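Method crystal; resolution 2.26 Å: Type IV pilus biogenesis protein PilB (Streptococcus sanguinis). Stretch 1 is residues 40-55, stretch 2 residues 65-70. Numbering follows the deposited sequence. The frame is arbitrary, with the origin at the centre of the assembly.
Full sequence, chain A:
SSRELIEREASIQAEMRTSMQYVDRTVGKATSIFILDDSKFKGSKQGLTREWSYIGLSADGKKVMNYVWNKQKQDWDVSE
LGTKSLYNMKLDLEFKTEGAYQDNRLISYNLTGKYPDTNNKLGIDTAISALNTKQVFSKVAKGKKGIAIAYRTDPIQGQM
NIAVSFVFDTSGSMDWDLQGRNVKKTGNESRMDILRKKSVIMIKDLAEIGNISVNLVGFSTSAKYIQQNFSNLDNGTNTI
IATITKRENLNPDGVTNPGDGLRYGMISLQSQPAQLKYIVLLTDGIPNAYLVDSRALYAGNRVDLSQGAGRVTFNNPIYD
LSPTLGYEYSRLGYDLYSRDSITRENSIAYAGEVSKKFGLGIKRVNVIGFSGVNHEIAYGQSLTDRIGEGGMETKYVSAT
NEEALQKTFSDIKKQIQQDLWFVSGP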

ATOM      1  N   LYS A  40       9.252  17.018  12.838  1.00106.07           N
ATOM      2  CA  LYS A  40       8.447  16.413  13.892  1.00104.00           C
ATOM      3  C   LYS A  40       9.190  16.312  15.224  1.00 99.01           C
ATOM      4  O   LYS A  40       8.766  15.553  16.098  1.00101.07           O
ATOM      5  CB  LYS A  40       7.944  15.030  13.469  1.00101.94           C
ATOM      6  CG  LYS A  40       7.072  15.033  12.227  1.00107.21           C
ATOM      7  CD  LYS A  40       6.091  13.865  12.218  1.00103.88           C
ATOM      8  CE  LYS A  40       4.738  14.305  11.656  1.00107.07           C
ATOM      9  NZ  LYS A  40       3.729  13.202  11.631  1.00102.54           N
ATOM     10  N   PHE A  41      10.288  17.051  15.396  1.00102.06           N
ATOM     11  CA  PHE A  41      10.924  17.183  16.707  1.00102.23           C
ATOM     12  C   PHE A  41      11.804  18.427  16.709  1.00100.06           C
ATOM     13  O   PHE A  41      12.659  18.583  15.833  1.00101.28           O
ATOM     14  CB  PHE A  41      11.750  15.939  17.064  1.00 95.92           C
ATOM     15  CG  PHE A  41      12.303  15.963  18.459  1.00 91.90           C
ATOM     16  CD1 PHE A  41      11.526  15.568  19.532  1.00 95.14           C
ATOM     17  CD2 PHE A  41      13.596  16.393  18.696  1.00 91.98           C
ATOM     18  CE1 PHE A  41      12.031  15.599  20.816  1.00 93.53           C
ATOM     19  CE2 PHE A  41      14.110  16.425  19.973  1.00 92.41           C
ATOM     20  CZ  PHE A  41      13.327  16.025  21.035  1.00 93.66           C
ATOM     21  N   LYS A  42      11.587  19.312  17.689  1.00104.08           N
ATOM     22  CA  LYS A  42      12.339  20.562  17.782  1.00107.59           C
ATOM     23  C   LYS A  42      12.914  20.807  19.175  1.00106.12           C
ATOM     24  O   LYS A  42      13.428  21.901  19.436  1.00111.56           O
ATOM     25  CB  LYS A  42      11.457  21.756  17.376  1.00107.54           C
ATOM     26  CG  LYS A  42      10.506  21.478  16.211  1.00104.63           C
ATOM     27  CD  LYS A  42      11.026  22.124  14.930  1.00108.53           C
ATOM     28  CE  LYS A  42       9.915  22.435  13.942  1.00104.16           C
ATOM     29  NZ  LYS A  42      10.208  23.668  13.165  1.00107.93           N
ATOM     30  N   GLY A  43      12.873  19.814  20.059  1.00107.54           N
ATOM     31  CA  GLY A  43      13.056  20.022  21.485  1.00107.92           C
ATOM     32  C   GLY A  43      11.701  19.864  22.141  1.00109.83           C
ATOM     33  O   GLY A  43      10.897  19.052  21.676  1.00113.65           O
ATOM     34  N   SER A  44      11.436  20.596  23.221  1.00113.09           N
ATOM     35  CA  SER A  44      10.054  20.900  23.581  1.00113.77           C
ATOM     36  C   SER A  44       9.123  19.707  23.825  1.00112.09           C
ATOM     37  O   SER A  44       9.560  18.557  23.940  1.00110.39           O
ATOM     38  CB  SER A  44       9.467  21.771  22.465  1.00116.61           C
ATOM     39  OG  SER A  44       8.085  21.523  22.275  1.00116.47           O
ATOM     40  N   LYS A  45       7.826  20.000  23.938  1.00112.53           N
ATOM     41  CA  LYS A  45       6.757  19.032  23.741  1.00112.79           C
ATOM     42  C   LYS A  45       5.736  19.541  22.734  1.00113.24           C
ATOM     43  O   LYS A  45       4.747  18.848  22.461  1.00112.22           O
ATOM     44  CB  LYS A  45       6.066  18.695  25.069  1.00108.32           C
ATOM     45  CG  LYS A  45       6.992  18.218  26.161  1.00106.21           C
ATOM     46  CD  LYS A  45       6.195  17.680  27.342  1.00109.82           C
ATOM     47  CE  LYS A  45       5.995  18.746  28.404  1.00109.06           C
ATOM     48  NZ  LYS A  45       4.976  18.354  29.413  1.00111.85           N
ATOM     49  N   GLN A  46       5.955  20.735  22.178  1.00112.95           N
ATOM     50  CA  GLN A  46       5.097  21.308  21.141  1.00118.35           C
ATOM     51  C   GLN A  46       5.331  20.568  19.832  1.00115.57           C
ATOM     52  O   GLN A  46       6.320  20.799  19.135  1.00116.74           O
ATOM     53  CB  GLN A  46       5.364  22.803  20.967  1.00121.67           C
ATOM     54  CG  GLN A  46       5.276  23.657  22.234  1.00123.60           C
ATOM     55  CD  GLN A  46       5.877  25.053  22.054  1.00126.42           C
ATOM     56  OE1 GLN A  46       7.027  25.204  21.625  1.00128.66           O
ATOM     57  NE2 GLN A  46       5.092  26.080  22.376  1.00126.98           N
ATOM     58  N   GLY A  47       4.400  19.693  19.480  1.00113.22           N
ATOM     59  CA  GLY A  47       4.476  18.978  18.226  1.00109.16           C
ATOM     60  C   GLY A  47       4.425  17.491  18.477  1.00108.72           C
ATOM     61  O   GLY A  47       4.069  16.708  17.588  1.00106.09           O
ATOM     62  N   LEU A  48       4.768  17.095  19.699  1.00105.62           N
ATOM     63  CA  LEU A  48       4.823  15.683  20.037  1.00103.71           C
ATOM     64  C   LEU A  48       3.452  15.045  19.848  1.00102.33           C
ATOM     65  O   LEU A  48       2.449  15.521  20.388  1.00100.44           O
ATOM     66  CB  LEU A  48       5.321  15.499  21.473  1.00108.22           C
ATOM     67  CG  LEU A  48       6.822  15.256  21.702  1.00104.12           C
ATOM     68  CD1 LEU A  48       7.671  16.153  20.808  1.00101.44           C
ATOM     69  CD2 LEU A  48       7.204  15.444  23.168  1.00103.69           C
ATOM     70  N   THR A  49       3.419  13.987  19.045  1.00 97.86           N
ATOM     71  CA  THR A  49       2.214  13.208  18.813  1.00 96.33           C
ATOM     72  C   THR A  49       1.960  12.306  20.013  1.00102.43           C
ATOM     73  O   THR A  49       2.880  11.644  20.503  1.00102.52           O
ATOM     74  CB  THR A  49       2.379  12.383  17.541  1.00 91.00           C
ATOM     75  OG1 THR A  49       2.844  13.235  16.489  1.00 84.88           O
ATOM     76  CG2 THR A  49       1.072  11.741  17.141  1.00 93.27           C
ATOM     77  N   ARG A  50       0.719  12.284  20.490  1.00101.81           N
ATOM     78  CA  ARG A  50       0.428  11.615  21.751  1.00106.69           C
ATOM     79  C   ARG A  50       0.586  10.104  21.626  1.00104.84           C
ATOM     80  O   ARG A  50       0.360   9.522  20.565  1.00100.96           O
ATOM     81  CB  ARG A  50      -0.990  11.940  22.226  1.00110.38           C
ATOM     82  CG  ARG A  50      -1.474  13.362  21.961  1.00114.76           C
ATOM     83  CD  ARG A  50      -2.977  13.344  21.716  1.00116.66           C
ATOM     84  NE  ARG A  50      -3.661  12.669  22.819  1.00117.77           N
ATOM     85  CZ  ARG A  50      -4.151  13.281  23.892  1.00120.10           C
ATOM     86  NH1 ARG A  50      -4.052  14.601  24.010  1.00118.85           N
ATOM     87  NH2 ARG A  50      -4.744  12.570  24.844  1.00122.57           N
ATOM     88  N   GLU A  51       0.956   9.476  22.747  1.00106.51           N
ATOM     89  CA  GLU A  51       1.197   8.040  22.929  1.00106.92           C
ATOM     90  C   GLU A  51       2.481   7.553  22.261  1.00104.20           C
ATOM     91  O   GLU A  51       2.734   6.336  22.212  1.00 98.91           O
ATOM     92  CB  GLU A  51       0.003   7.189  22.476  1.00107.99           C
ATOM     93  CG  GLU A  51      -1.341   7.744  22.937  1.00113.17           C
ATOM     94  CD  GLU A  51      -2.530   7.045  22.304  1.00115.09           C
ATOM     95  OE1 GLU A  51      -3.675   7.333  22.723  1.00119.29           O
ATOM     96  OE2 GLU A  51      -2.320   6.204  21.401  1.00107.78           O
ATOM     97  N   TRP A  52       3.314   8.466  21.773  1.00101.46           N
ATOM     98  CA  TRP A  52       4.652   8.145  21.301  1.00 98.88           C
ATOM     99  C   TRP A  52       5.676   8.771  22.238  1.00 97.22           C
ATOM    100  O   TRP A  52       5.596   9.966  22.547  1.00 94.84           O
ATOM    101  CB  TRP A  52       4.853   8.637  19.866  1.00 97.27           C
ATOM    102  CG  TRP A  52       4.058   7.827  18.908  1.00100.10           C
ATOM    103  CD1 TRP A  52       2.829   8.130  18.407  1.00 98.51           C
ATOM    104  CD2 TRP A  52       4.415   6.548  18.360  1.00 97.60           C
ATOM    105  NE1 TRP A  52       2.402   7.126  17.571  1.00101.59           N
ATOM    106  CE2 TRP A  52       3.356   6.142  17.528  1.00 95.03           C
ATOM    107  CE3 TRP A  52       5.532   5.716  18.485  1.00 89.08           C
ATOM    108  CZ2 TRP A  52       3.379   4.941  16.821  1.00 94.66           C
ATOM    109  CZ3 TRP A  52       5.554   4.521  17.782  1.00 90.14           C
ATOM    110  CH2 TRP A  52       4.484   4.146  16.960  1.00 91.94           C
ATOM    111  N   SER A  53       6.617   7.957  22.703  1.00 97.53           N
ATOM    112  CA  SER A  53       7.760   8.440  23.465  1.00 94.82           C
ATOM    113  C   SER A  53       8.885   8.841  22.513  1.00 87.84           C
ATOM    114  O   SER A  53       8.992   8.326  21.400  1.00 88.84           O
ATOM    115  CB  SER A  53       8.230   7.366  24.438  1.00 90.30           C
ATOM    116  OG  SER A  53       7.116   6.665  24.953  1.00 93.29           O
ATOM    117  N   TYR A  54       9.713   9.788  22.952  1.00 89.63           N
ATOM    118  CA  TYR A  54      10.706  10.403  22.082  1.00 89.81           C
ATOM    119  C   TYR A  54      12.069  10.469  22.762  1.00 90.41           C
ATOM    120  O   TYR A  54      12.167  10.547  23.988  1.00 90.58           O
ATOM    121  CB  TYR A  54      10.297  11.827  21.665  1.00 90.07           C
ATOM    122  CG  TYR A  54       9.089  11.924  20.756  1.00 93.27           C
ATOM    123  CD1 TYR A  54       7.810  11.633  21.223  1.00 95.57           C
ATOM    124  CD2 TYR A  54       9.221  12.339  19.439  1.00 91.06           C
ATOM    125  CE1 TYR A  54       6.705  11.737  20.396  1.00 95.42           C
ATOM    126  CE2 TYR A  54       8.124  12.444  18.609  1.00 93.73           C
ATOM    127  CZ  TYR A  54       6.867  12.142  19.093  1.00 93.39           C
ATOM    128  OH  TYR A  54       5.773  12.242  18.268  1.00 95.70           O
ATOM    129  N   ILE A  55      13.122  10.440  21.944  1.00 88.17           N
ATOM    130  CA  ILE A  55      14.477  10.779  22.366  1.00 85.92           C
ATOM    131  C   ILE A  55      15.029  11.792  21.373  1.00 85.43           C
ATOM    132  O   ILE A  55      14.915  11.603  20.156  1.00 80.94           O
ATOM    133  CB  ILE A  55      15.400   9.549  22.431  1.00 84.14           C
ATOM    134  CG1 ILE A  55      14.891   8.529  23.434  1.00 83.62           C
ATOM    135  CG2 ILE A  55      16.815   9.964  22.802  1.00 81.94           C
ATOM    136  CD1 ILE A  55      15.515   7.169  23.252  1.00 85.21           C
ATOM    137  N   MET A  65      17.625  14.207  25.779  1.00 97.47           N
ATOM    138  CA  MET A  65      16.481  13.971  26.648  1.00 98.25           C
ATOM    139  C   MET A  65      15.524  12.937  26.085  1.00 93.90           C
ATOM    140  O   MET A  65      15.569  12.554  24.914  1.00 96.20           O
ATOM    141  CB  MET A  65      15.739  15.267  26.971  1.00 97.51           C
ATOM    142  CG  MET A  65      16.380  15.911  28.189  1.00101.69           C
ATOM    143  SD  MET A  65      16.444  17.682  28.145  1.00113.29           S
ATOM    144  CE  MET A  65      17.046  17.839  26.482  1.00106.33           C
ATOM    145  N   ASN A  66      14.643  12.508  26.979  1.00 90.32           N
ATOM    146  CA  ASN A  66      13.811  11.330  26.797  1.00 91.95           C
ATOM    147  C   ASN A  66      12.415  11.686  27.301  1.00 98.65           C
ATOM    148  O   ASN A  66      12.187  11.726  28.513  1.00102.26           O
ATOM    149  CB  ASN A  66      14.414  10.159  27.559  1.00 85.48           C
ATOM    150  CG  ASN A  66      13.598   8.903  27.445  1.00 89.26           C
ATOM    151  OD1 ASN A  66      12.905   8.685  26.453  1.00 91.97           O
ATOM    152  ND2 ASN A  66      13.689   8.051  28.458  1.00 86.83           N
ATOM    153  N   TYR A  67      11.493  11.963  26.375  1.00 95.72           N
ATOM    154  CA  TYR A  67      10.099  12.269  26.705  1.00 96.10           C
ATOM    155  C   TYR A  67       9.307  10.971  26.647  1.00 97.51           C
ATOM    156  O   TYR A  67       9.000  10.473  25.562  1.00 95.84           O
ATOM    157  CB  TYR A  67       9.523  13.298  25.742  1.00 93.12           C
ATOM    158  CG  TYR A  67      10.398  14.502  25.507  1.00 97.08           C
ATOM    159  CD1 TYR A  67      11.460  14.446  24.616  1.00 96.96           C
ATOM    160  CD2 TYR A  67      10.160  15.699  26.172  1.00102.39           C
ATOM    161  CE1 TYR A  67      12.264  15.542  24.393  1.00100.31           C
ATOM    162  CE2 TYR A  67      10.957  16.807  25.954  1.00103.36           C
ATOM    163  CZ  TYR A  67      12.007  16.723  25.058  1.00105.11           C
ATOM    164  OH  TYR A  67      12.814  17.815  24.826  1.00107.97           O
ATOM    165  N   VAL A  68       8.962  10.423  27.818  1.00 99.13           N
ATOM    166  CA  VAL A  68       8.329   9.108  27.924  1.00102.25           C
ATOM    167  C   VAL A  68       6.824   9.275  28.088  1.00107.12           C
ATOM    168  O   VAL A  68       6.359  10.187  28.783  1.00105.85           O
ATOM    169  CB  VAL A  68       8.930   8.296  29.088  1.00 99.81           C
ATOM    170  CG1 VAL A  68       8.392   6.873  29.078  1.00 98.64           C
ATOM    171  CG2 VAL A  68      10.450   8.298  29.004  1.00 92.00           C
ATOM    172  N   TRP A  69       6.056   8.384  27.454  1.00111.64           N
ATOM    173  CA  TRP A  69       4.601   8.494  27.456  1.00113.69           C
ATOM    174  C   TRP A  69       4.022   8.063  28.798  1.00115.33           C
ATOM    175  O   TRP A  69       4.318   6.970  29.294  1.00113.14           O
ATOM    176  CB  TRP A  69       3.983   7.654  26.340  1.00111.19           C
ATOM    177  CG  TRP A  69       2.486   7.819  26.267  1.00114.39           C
ATOM    178  CD1 TRP A  69       1.535   6.841  26.406  1.00115.26           C
ATOM    179  CD2 TRP A  69       1.773   9.046  26.058  1.00114.72           C
ATOM    180  NE1 TRP A  69       0.276   7.385  26.287  1.00114.45           N
ATOM    181  CE2 TRP A  69       0.394   8.736  26.075  1.00115.49           C
ATOM    182  CE3 TRP A  69       2.167  10.373  25.844  1.00112.13           C
ATOM    183  CZ2 TRP A  69      -0.588   9.704  25.884  1.00113.57           C
ATOM    184  CZ3 TRP A  69       1.191  11.333  25.659  1.00114.15           C
ATOM    185  CH2 TRP A  69      -0.171  10.993  25.679  1.00115.68           C
ATOM    186  N   ASN A  70       3.160   8.918  29.362  1.00118.40           N
ATOM    187  CA  ASN A  70       2.607   8.699  30.696  1.00119.92           C
ATOM    188  C   ASN A  70       1.396   7.776  30.673  1.00122.46           C
ATOM    189  O   ASN A  70       1.328   6.815  31.448  1.00126.30           O
ATOM    190  CB  ASN A  70       2.220  10.036  31.325  1.00122.14           C
ATOM    191  CG  ASN A  70       2.453  10.059  32.814  1.00125.76           C
ATOM    192  OD1 ASN A  70       2.017   9.160  33.542  1.00125.83           O
ATOM    193  ND2 ASN A  70       3.163  11.081  33.280  1.00122.40           N
TER

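Tyr-67 and Trp-69 account for most of the surface that the second stretch gives to this contact, and Ser-53 and Glu-51 are their main counterparts in the first. The contact buries 609 Å² in all.

Tyr-67 is fixed first through its backbone. It pairs with Tyr-54 in an antiparallel bridge, with the two strands running at 171° to each other. Tyr-54 N donates to Tyr-67 O at 2.8 Å, and Tyr-67 N donates to Tyr-54 O at 2.9 Å. The first bond is the straighter, at 162° against 136°. The next pair, Ile-55 with Asn-66, is of the non-hydrogen-bonded kind, so its CA atoms lie closer, at 4.5 Å. CA-H...O contacts also form here: Ile-55 CA is 3.3 Å from Met-65 O, and Asn-66 CA is 3.3 Å from Tyr-54 O, which also accepts from Tyr-67 N.

The side chains of Tyr-54 and Tyr-67 share one face of the sheet. They touch near their bases, with Tyr-54 CB 4.1 Å from Tyr-67 CD1. From there the Tyr-67 ring reaches into the loop that precedes the first strand. Phe-41 CZ approaches Tyr-67 CE1 at 3.6 Å; the two ring planes meet obliquely, at 67°. Leu-48 CD2 lies 4.1 Å from Tyr-67 CG, and Lys-45 CG lies 4.0 Å from Tyr-67 CD2. Backbone also closes on the ring: Ser-44 O is 3.0 Å from Tyr-67 CE2, and Gly-43 C is 3.6 Å from Tyr-67 OH. The loop thus packs on Tyr-67 with both side chains and main chain. Its shape depends in part on a type II turn from Lys-45 to Leu-48, in which Leu-48 N bonds to Lys-45 O at 3.3 Å. Gly-47 in this turn has backbone angles that call for glycine.

Trp-69 meets a second type II turn, from Thr-49 to Trp-52. Glu-51 CA sits over one face of the indole, 3.3 Å from the centroid of the five-membered ring and 11° off its normal. This is a CH-pi contact. The Glu-51 side chain adds to it, with CG 3.6 Å from Trp-69 CZ2. Arg-50 C lies over the same face, above the six-membered ring, while Arg-50 CB is 3.7 Å from Trp-69 CH2, beyond the outline of the ring.

Ser-53 joins the two regions. Its OG accepts a hydrogen bond from Trp-69 N at 3.2 Å, while Ser-53 CA lies 3.2 Å from Tyr-67 O. The same carbonyl therefore receives both Tyr-54 N and the Ser-53 CA-H.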